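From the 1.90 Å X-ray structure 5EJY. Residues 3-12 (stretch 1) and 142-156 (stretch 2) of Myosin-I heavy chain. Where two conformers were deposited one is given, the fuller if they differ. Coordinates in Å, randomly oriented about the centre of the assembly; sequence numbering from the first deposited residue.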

ATOM      1  N   PRO A   3      20.105 -12.660   2.386  1.00 41.85           N
ATOM      2  CA  PRO A   3      21.268 -12.799   3.269  1.00 43.49           C
ATOM      3  C   PRO A   3      20.867 -13.238   4.676  1.00 47.24           C
ATOM      4  O   PRO A   3      19.884 -12.741   5.229  1.00 42.05           O
ATOM      5  CB  PRO A   3      21.851 -11.381   3.305  1.00 42.95           C
ATOM      6  CG  PRO A   3      20.734 -10.489   2.899  1.00 41.51           C
ATOM      7  CD  PRO A   3      19.939 -11.280   1.909  1.00 38.61           C
ATOM      8  N   GLN A   4      21.620 -14.173   5.246  1.00 42.99           N
ATOM      9  CA  GLN A   4      21.363 -14.630   6.598  1.00 38.06           C
ATOM     10  C   GLN A   4      21.512 -13.477   7.582  1.00 38.29           C
ATOM     11  O   GLN A   4      22.313 -12.563   7.375  1.00 45.59           O
ATOM     12  CB  GLN A   4      22.324 -15.764   6.969  1.00 43.10           C
ATOM     13  CG  GLN A   4      22.144 -17.012   6.134  1.00 41.89           C
ATOM     14  CD  GLN A   4      20.819 -17.689   6.392  1.00 42.12           C
ATOM     15  OE1 GLN A   4      20.371 -17.780   7.534  1.00 44.90           O
ATOM     16  NE2 GLN A   4      20.177 -18.162   5.332  1.00 40.76           N
ATOM     17  N   ILE A   5      20.723 -13.512   8.646  1.00 36.88           N
ATOM     18  CA  ILE A   5      20.878 -12.553   9.729  1.00 39.72           C
ATOM     19  C   ILE A   5      22.076 -13.020  10.552  1.00 38.96           C
ATOM     20  O   ILE A   5      22.813 -12.216  11.125  1.00 39.56           O
ATOM     21  CB  ILE A   5      19.617 -12.508  10.616  1.00 38.58           C
ATOM     22  CG1 ILE A   5      18.406 -12.042   9.799  1.00 39.86           C
ATOM     23  CG2 ILE A   5      19.827 -11.576  11.797  1.00 32.05           C
ATOM     24  CD1 ILE A   5      17.086 -12.583  10.316  1.00 36.14           C
ATOM     25  N   LEU A   6      22.253 -14.336  10.580  1.00 36.05           N
ATOM     26  CA  LEU A   6      23.326 -14.974  11.331  1.00 43.51           C
ATOM     27  C   LEU A   6      23.745 -16.257  10.628  1.00 40.05           C
ATOM     28  O   LEU A   6      22.895 -17.068  10.255  1.00 45.69           O
ATOM     29  CB  LEU A   6      22.834 -15.320  12.737  1.00 44.57           C
ATOM     30  CG  LEU A   6      23.926 -15.638  13.753  1.00 40.13           C
ATOM     31  CD1 LEU A   6      24.791 -14.406  13.926  1.00 42.39           C
ATOM     32  CD2 LEU A   6      23.316 -16.048  15.068  1.00 33.12           C
ATOM     33  N   ASN A   7      25.047 -16.449  10.448  1.00 49.11           N
ATOM     34  CA  ASN A   7      25.558 -17.711   9.902  1.00 51.43           C
ATOM     35  C   ASN A   7      25.400 -18.882  10.873  1.00 48.26           C
ATOM     36  O   ASN A   7      25.432 -18.694  12.090  1.00 42.29           O
ATOM     37  CB  ASN A   7      27.030 -17.567   9.519  1.00 54.73           C
ATOM     38  CG  ASN A   7      27.250 -16.532   8.443  1.00 59.40           C
ATOM     39  OD1 ASN A   7      26.464 -16.420   7.499  1.00 62.59           O
ATOM     40  ND2 ASN A   7      28.322 -15.758   8.582  1.00 62.25           N
ATOM     41  N   ASP A   8      25.244 -20.093  10.341  1.00 49.57           N
ATOM     42  CA  ASP A   8      25.128 -21.272  11.195  1.00 48.74           C
ATOM     43  C   ASP A   8      26.301 -21.341  12.176  1.00 48.78           C
ATOM     44  O   ASP A   8      26.151 -21.794  13.308  1.00 46.01           O
ATOM     45  CB  ASP A   8      25.067 -22.567  10.366  1.00 53.82           C
ATOM     46  CG  ASP A   8      23.687 -22.827   9.765  1.00 58.91           C
ATOM     47  OD1 ASP A   8      22.679 -22.284  10.272  1.00 49.88           O
ATOM     48  OD2 ASP A   8      23.610 -23.598   8.782  1.00 60.91           O
ATOM     49  N   GLU A   9      27.464 -20.872  11.738  1.00 49.65           N
ATOM     50  CA  GLU A   9      28.691 -21.025  12.516  1.00 53.56           C
ATOM     51  C   GLU A   9      28.763 -20.044  13.678  1.00 52.33           C
ATOM     52  O   GLU A   9      29.590 -20.196  14.580  1.00 48.93           O
ATOM     53  CB  GLU A   9      29.910 -20.833  11.616  1.00 56.17           C
ATOM     54  CG  GLU A   9      29.965 -19.460  10.972  1.00 60.19           C
ATOM     55  CD  GLU A   9      31.272 -19.206  10.255  1.00 66.94           C
ATOM     56  OE1 GLU A   9      32.131 -20.117  10.242  1.00 67.34           O
ATOM     57  OE2 GLU A   9      31.439 -18.093   9.709  1.00 69.14           O
ATOM     58  N   GLU A  10      27.900 -19.032  13.646  1.00 49.86           N
ATOM     59  CA  GLU A  10      27.863 -18.015  14.692  1.00 42.47           C
ATOM     60  C   GLU A  10      26.778 -18.322  15.703  1.00 35.19           C
ATOM     61  O   GLU A  10      26.664 -17.640  16.715  1.00 37.12           O
ATOM     62  CB  GLU A  10      27.565 -16.641  14.106  1.00 50.05           C
ATOM     63  CG  GLU A  10      28.588 -16.070  13.154  1.00 52.42           C
ATOM     64  CD  GLU A  10      28.140 -14.717  12.632  1.00 61.44           C
ATOM     65  OE1 GLU A  10      27.405 -14.684  11.615  1.00 61.40           O
ATOM     66  OE2 GLU A  10      28.490 -13.689  13.257  1.00 60.00           O
ATOM     67  N   ILE A  11      25.965 -19.330  15.416  1.00 37.40           N
ATOM     68  CA  ILE A  11      24.881 -19.702  16.316  1.00 32.46           C
ATOM     69  C   ILE A  11      25.404 -20.011  17.712  1.00 37.90           C
ATOM     70  O   ILE A  11      24.773 -19.667  18.711  1.00 31.44           O
ATOM     71  CB  ILE A  11      24.128 -20.947  15.812  1.00 33.55           C
ATOM     72  CG1 ILE A  11      23.301 -20.616  14.573  1.00 36.11           C
ATOM     73  CG2 ILE A  11      23.234 -21.491  16.901  1.00 33.21           C
ATOM     74  CD1 ILE A  11      22.693 -21.842  13.931  1.00 40.06           C
ATOM     75  N   SER A  12      26.553 -20.683  17.778  1.00 35.02           N
ATOM     76  CA  SER A  12      27.110 -21.102  19.056  0.65 30.49           C
ATOM     77  C   SER A  12      27.736 -19.935  19.827  1.00 30.22           C
ATOM     78  O   SER A  12      27.882 -20.002  21.037  1.00 32.91           O
ATOM     79  CB  SER A  12      28.119 -22.252  18.865  0.65 29.81           C
ATOM     80  OG  SER A  12      29.194 -21.871  18.023  0.65 26.74           O
ATOM     81  N   LEU A 142      20.250  -7.219  20.636  1.00 29.75           N
ATOM     82  CA  LEU A 142      19.657  -8.517  20.914  1.00 23.93           C
ATOM     83  C   LEU A 142      19.500  -9.389  19.673  1.00 27.08           C
ATOM     84  O   LEU A 142      19.382 -10.605  19.778  1.00 27.88           O
ATOM     85  CB  LEU A 142      18.299  -8.333  21.608  1.00 25.12           C
ATOM     86  CG  LEU A 142      17.416  -9.560  21.873  1.00 28.14           C
ATOM     87  CD1 LEU A 142      18.084 -10.577  22.831  1.00 27.55           C
ATOM     88  CD2 LEU A 142      16.076  -9.089  22.426  1.00 25.08           C
ATOM     89  N   ILE A 143      19.507  -8.777  18.494  1.00 24.28           N
ATOM     90  CA  ILE A 143      19.082  -9.497  17.302  1.00 26.55           C
ATOM     91  C   ILE A 143      19.888 -10.763  16.984  1.00 25.69           C
ATOM     92  O   ILE A 143      19.330 -11.719  16.498  1.00 26.04           O
ATOM     93  CB  ILE A 143      19.028  -8.605  16.057  1.00 25.09           C
ATOM     94  CG1 ILE A 143      18.395  -9.370  14.890  1.00 27.41           C
ATOM     95  CG2 ILE A 143      20.410  -8.055  15.725  1.00 30.36           C
ATOM     96  CD1 ILE A 143      17.872  -8.450  13.787  1.00 38.53           C
ATOM     97  N   LYS A 144      21.193 -10.758  17.234  1.00 30.11           N
ATOM     98  CA  LYS A 144      21.994 -11.957  16.970  1.00 27.03           C
ATOM     99  C   LYS A 144      21.645 -13.105  17.918  1.00 27.50           C
ATOM    100  O   LYS A 144      21.622 -14.267  17.518  1.00 28.78           O
ATOM    101  CB  LYS A 144      23.485 -11.640  17.034  1.00 36.40           C
ATOM    102  CG  LYS A 144      23.918 -10.564  16.059  1.00 39.57           C
ATOM    103  CD  LYS A 144      24.785 -11.120  14.945  1.00 45.97           C
ATOM    104  CE  LYS A 144      25.695 -10.038  14.367  1.00 49.42           C
ATOM    105  NZ  LYS A 144      26.503 -10.534  13.217  1.00 56.46           N
ATOM    106  N   TYR A 145      21.364 -12.780  19.175  1.00 26.58           N
ATOM    107  CA  TYR A 145      20.969 -13.797  20.135  1.00 27.35           C
ATOM    108  C   TYR A 145      19.625 -14.378  19.746  1.00 26.79           C
ATOM    109  O   TYR A 145      19.406 -15.582  19.847  1.00 26.02           O
ATOM    110  CB  TYR A 145      20.891 -13.210  21.545  1.00 28.91           C
ATOM    111  CG  TYR A 145      22.218 -12.715  22.057  1.00 28.20           C
ATOM    112  CD1 TYR A 145      23.127 -13.593  22.659  1.00 32.29           C
ATOM    113  CD2 TYR A 145      22.575 -11.383  21.939  1.00 29.37           C
ATOM    114  CE1 TYR A 145      24.351 -13.132  23.131  1.00 28.66           C
ATOM    115  CE2 TYR A 145      23.794 -10.922  22.402  1.00 32.87           C
ATOM    116  CZ  TYR A 145      24.675 -11.804  22.997  1.00 33.06           C
ATOM    117  OH  TYR A 145      25.886 -11.345  23.460  1.00 40.02           O
ATOM    118  N   PHE A 146      18.717 -13.519  19.297  1.00 25.78           N
ATOM    119  CA  PHE A 146      17.392 -13.986  18.942  1.00 24.49           C
ATOM    120  C   PHE A 146      17.470 -14.791  17.661  1.00 21.71           C
ATOM    121  O   PHE A 146      16.810 -15.810  17.522  1.00 24.19           O
ATOM    122  CB  PHE A 146      16.380 -12.825  18.796  1.00 22.13           C
ATOM    123  CG  PHE A 146      15.026 -13.293  18.381  1.00 23.78           C
ATOM    124  CD1 PHE A 146      14.251 -14.049  19.243  1.00 23.68           C
ATOM    125  CD2 PHE A 146      14.550 -13.038  17.109  1.00 27.37           C
ATOM    126  CE1 PHE A 146      13.001 -14.523  18.846  1.00 27.12           C
ATOM    127  CE2 PHE A 146      13.301 -13.522  16.706  1.00 26.25           C
ATOM    128  CZ  PHE A 146      12.529 -14.250  17.578  1.00 23.19           C
ATOM    129  N   ALA A 147      18.290 -14.335  16.724  1.00 25.81           N
ATOM    130  CA  ALA A 147      18.458 -15.076  15.478  1.00 26.30           C
ATOM    131  C   ALA A 147      19.049 -16.463  15.735  1.00 28.38           C
ATOM    132  O   ALA A 147      18.679 -17.444  15.084  1.00 24.72           O
ATOM    133  CB  ALA A 147      19.335 -14.291  14.517  1.00 29.21           C
ATOM    134  N   ALA A 148      19.975 -16.547  16.683  1.00 26.61           N
ATOM    135  CA  ALA A 148      20.553 -17.854  17.027  1.00 27.60           C
ATOM    136  C   ALA A 148      19.465 -18.760  17.583  1.00 28.02           C
ATOM    137  O   ALA A 148      19.386 -19.959  17.277  1.00 31.33           O
ATOM    138  CB  ALA A 148      21.694 -17.683  18.031  1.00 28.70           C
ATOM    139  N   TYR A 149      18.596 -18.174  18.393  1.00 24.30           N
ATOM    140  CA  TYR A 149      17.504 -18.916  18.997  1.00 25.23           C
ATOM    141  C   TYR A 149      16.554 -19.479  17.933  1.00 29.02           C
ATOM    142  O   TYR A 149      16.115 -20.628  18.028  1.00 27.48           O
ATOM    143  CB  TYR A 149      16.753 -18.017  19.982  1.00 29.00           C
ATOM    144  CG  TYR A 149      15.664 -18.731  20.737  1.00 27.63           C
ATOM    145  CD1 TYR A 149      15.975 -19.701  21.683  1.00 35.17           C
ATOM    146  CD2 TYR A 149      14.332 -18.433  20.516  1.00 23.85           C
ATOM    147  CE1 TYR A 149      14.986 -20.355  22.386  1.00 34.52           C
ATOM    148  CE2 TYR A 149      13.331 -19.076  21.207  1.00 22.33           C
ATOM    149  CZ  TYR A 149      13.671 -20.046  22.146  1.00 32.39           C
ATOM    150  OH  TYR A 149      12.698 -20.708  22.843  1.00 29.75           O
ATOM    151  N   LEU A 150      16.246 -18.666  16.922  1.00 27.01           N
ATOM    152  CA  LEU A 150      15.389 -19.098  15.816  1.00 25.52           C
ATOM    153  C   LEU A 150      16.012 -20.273  15.052  1.00 25.23           C
ATOM    154  O   LEU A 150      15.365 -21.273  14.802  1.00 24.72           O
ATOM    155  CB  LEU A 150      15.156 -17.936  14.834  1.00 23.36           C
ATOM    156  CG  LEU A 150      14.241 -16.798  15.299  1.00 24.62           C
ATOM    157  CD1 LEU A 150      14.134 -15.723  14.220  1.00 23.62           C
ATOM    158  CD2 LEU A 150      12.874 -17.353  15.637  1.00 27.33           C
ATOM    159  N   LYS A 151      17.260 -20.113  14.647  1.00 27.49           N
ATOM    160  CA  LYS A 151      17.896 -21.116  13.801  1.00 31.79           C
ATOM    161  C   LYS A 151      18.060 -22.428  14.559  1.00 33.64           C
ATOM    162  O   LYS A 151      17.810 -23.510  14.015  1.00 36.23           O
ATOM    163  CB  LYS A 151      19.239 -20.605  13.280  1.00 30.54           C
ATOM    164  CG  LYS A 151      19.129 -19.334  12.471  1.00 40.00           C
ATOM    165  CD  LYS A 151      20.361 -19.073  11.623  1.00 42.55           C
ATOM    166  CE  LYS A 151      20.347 -19.919  10.354  1.00 47.73           C
ATOM    167  NZ  LYS A 151      21.495 -19.567   9.463  1.00 51.32           N
ATOM    168  N   THR A 152      18.459 -22.339  15.823  1.00 31.89           N
ATOM    169  CA  THR A 152      18.544 -23.542  16.651  1.00 35.50           C
ATOM    170  C   THR A 152      17.193 -24.238  16.685  1.00 39.27           C
ATOM    171  O   THR A 152      17.098 -25.467  16.585  1.00 35.98           O
ATOM    172  CB  THR A 152      18.981 -23.223  18.090  1.00 36.93           C
ATOM    173  OG1 THR A 152      20.306 -22.677  18.074  1.00 39.86           O
ATOM    174  CG2 THR A 152      18.964 -24.485  18.945  1.00 39.12           C
ATOM    175  N   THR A 153      16.131 -23.453  16.820  1.00 30.47           N
ATOM    176  CA  THR A 153      14.794 -24.031  16.871  1.00 31.20           C
ATOM    177  C   THR A 153      14.433 -24.705  15.546  1.00 35.89           C
ATOM    178  O   THR A 153      13.836 -25.786  15.526  1.00 33.85           O
ATOM    179  CB  THR A 153      13.747 -22.966  17.188  1.00 31.18           C
ATOM    180  OG1 THR A 153      14.008 -22.413  18.485  1.00 31.73           O
ATOM    181  CG2 THR A 153      12.360 -23.568  17.162  1.00 29.18           C
ATOM    182  N   ILE A 154      14.799 -24.057  14.443  1.00 32.47           N
ATOM    183  CA  ILE A 154      14.506 -24.576  13.113  1.00 35.48           C
ATOM    184  C   ILE A 154      15.318 -25.843  12.797  1.00 38.89           C
ATOM    185  O   ILE A 154      14.831 -26.767  12.145  1.00 38.59           O
ATOM    186  CB  ILE A 154      14.811 -23.523  12.028  1.00 35.82           C
ATOM    187  CG1 ILE A 154      13.867 -22.310  12.158  1.00 29.27           C
ATOM    188  CG2 ILE A 154      14.689 -24.150  10.641  1.00 35.43           C
ATOM    189  CD1 ILE A 154      14.379 -21.055  11.443  1.00 30.00           C
ATOM    190  N   GLN A 155      16.554 -25.880  13.270  1.00 36.57           N
ATOM    191  CA  GLN A 155      17.474 -26.946  12.875  1.00 43.69           C
ATOM    192  C   GLN A 155      17.423 -28.201  13.746  1.00 47.68           C
ATOM    193  O   GLN A 155      17.697 -29.301  13.263  1.00 49.81           O
ATOM    194  CB  GLN A 155      18.906 -26.404  12.766  1.00 38.92           C
ATOM    195  CG  GLN A 155      19.075 -25.462  11.585  1.00 43.40           C
ATOM    196  CD  GLN A 155      20.364 -24.674  11.631  1.00 47.63           C
ATOM    197  OE1 GLN A 155      21.213 -24.891  12.499  1.00 52.65           O
ATOM    198  NE2 GLN A 155      20.519 -23.744  10.693  1.00 50.02           N
ATOM    199  N   GLN A 156      17.056 -28.049  15.013  1.00 43.12           N
ATOM    200  CA  GLN A 156      17.074 -29.182  15.938  1.00 49.28           C
ATOM    201  C   GLN A 156      15.815 -30.039  15.840  1.00 48.68           C
ATOM    202  O   GLN A 156      14.784 -29.603  15.320  1.00 47.72           O
ATOM    203  CB  GLN A 156      17.269 -28.699  17.376  1.00 44.80           C
ATOM    204  CG  GLN A 156      16.051 -28.000  17.959  1.00 50.59           C
ATOM    205  CD  GLN A 156      16.354 -27.247  19.245  1.00 46.17           C
ATOM    206  NE2 GLN A 156      15.342 -26.584  19.789  1.00 43.69           N
TER

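Residues 3-12 pack against one flank of the helix spanning 143-155, and the two stretches together bury 617 Å² of surface. The backbones approach closely where small residues line the helix: the CA atoms of Ile 11 and Ala 148 lie 4.8 Å apart, and those of Leu 6 and Ala 147 lie 6.4 Å apart.

Polar contacts converge on Lys 151, whose CA-to-CB bond points toward the segment and whose side chain carries its ammonium group to three oxygens. Lys 151 NZ donates hydrogen bonds to Gln 4 OE1 at 2.9 Å and to the backbone carbonyl Leu 6 O at 3.0 Å, and it forms a hydrogen-bonded salt bridge with Asp 8 OD1 at 3.1 Å. A single ammonium group thus ties together three points of the segment, at Gln 4, Leu 6 and Asp 8. Gln 4 and Asp 8 both leave their backbones sideways to the helix, yet their ends turn in to reach the ammonium group. Asp 8 OD1 is shared: Gln 155 NE2, one helical turn further along, donates to it at 2.6 Å, and the N-H...O angle of 167° makes this a short, nearly linear bond.

A second charged pair is looser. Glu 10 OE2 and Lys 144 NZ stand 3.7 Å apart, a long salt bridge. The other carboxylate oxygen of the same residue, Glu 10 OE1, accepts a hydrogen bond from Asn 7 N at 3.2 Å, so the side chain also braces the turn from which it projects. That turn is further held by the backbone bond from Glu 10 N to Asn 7 O, at 2.9 Å.

Apolar packing accompanies these polar contacts. Ile 5 CG2 lies 3.9 Å from Ala 147 CB and 4.1 Å from Ile 143 CG1, thereby touching residues one turn apart on the helix. Leu 6 packs on the same face, with CB 4.1 Å from Ala 147 CB and CD2 3.8 Å from Ala 148 CB, while its CD1 meets the aliphatic part of Lys 144 at CD, 3.4 Å away. Ile 11 extends the packing toward the C-terminal end of the helix. Its CG2 is 4.3 Å from Ala 148 CB and 3.4 Å from Thr 152 OG1, a hydroxyl already engaged as donor to Ala 148 O at 3.0 Å, and its CD1 rests 3.7 Å from Lys 151 CB. The methylene base of Lys 151 therefore contributes to the apolar surface while its ammonium group serves the polar cluster.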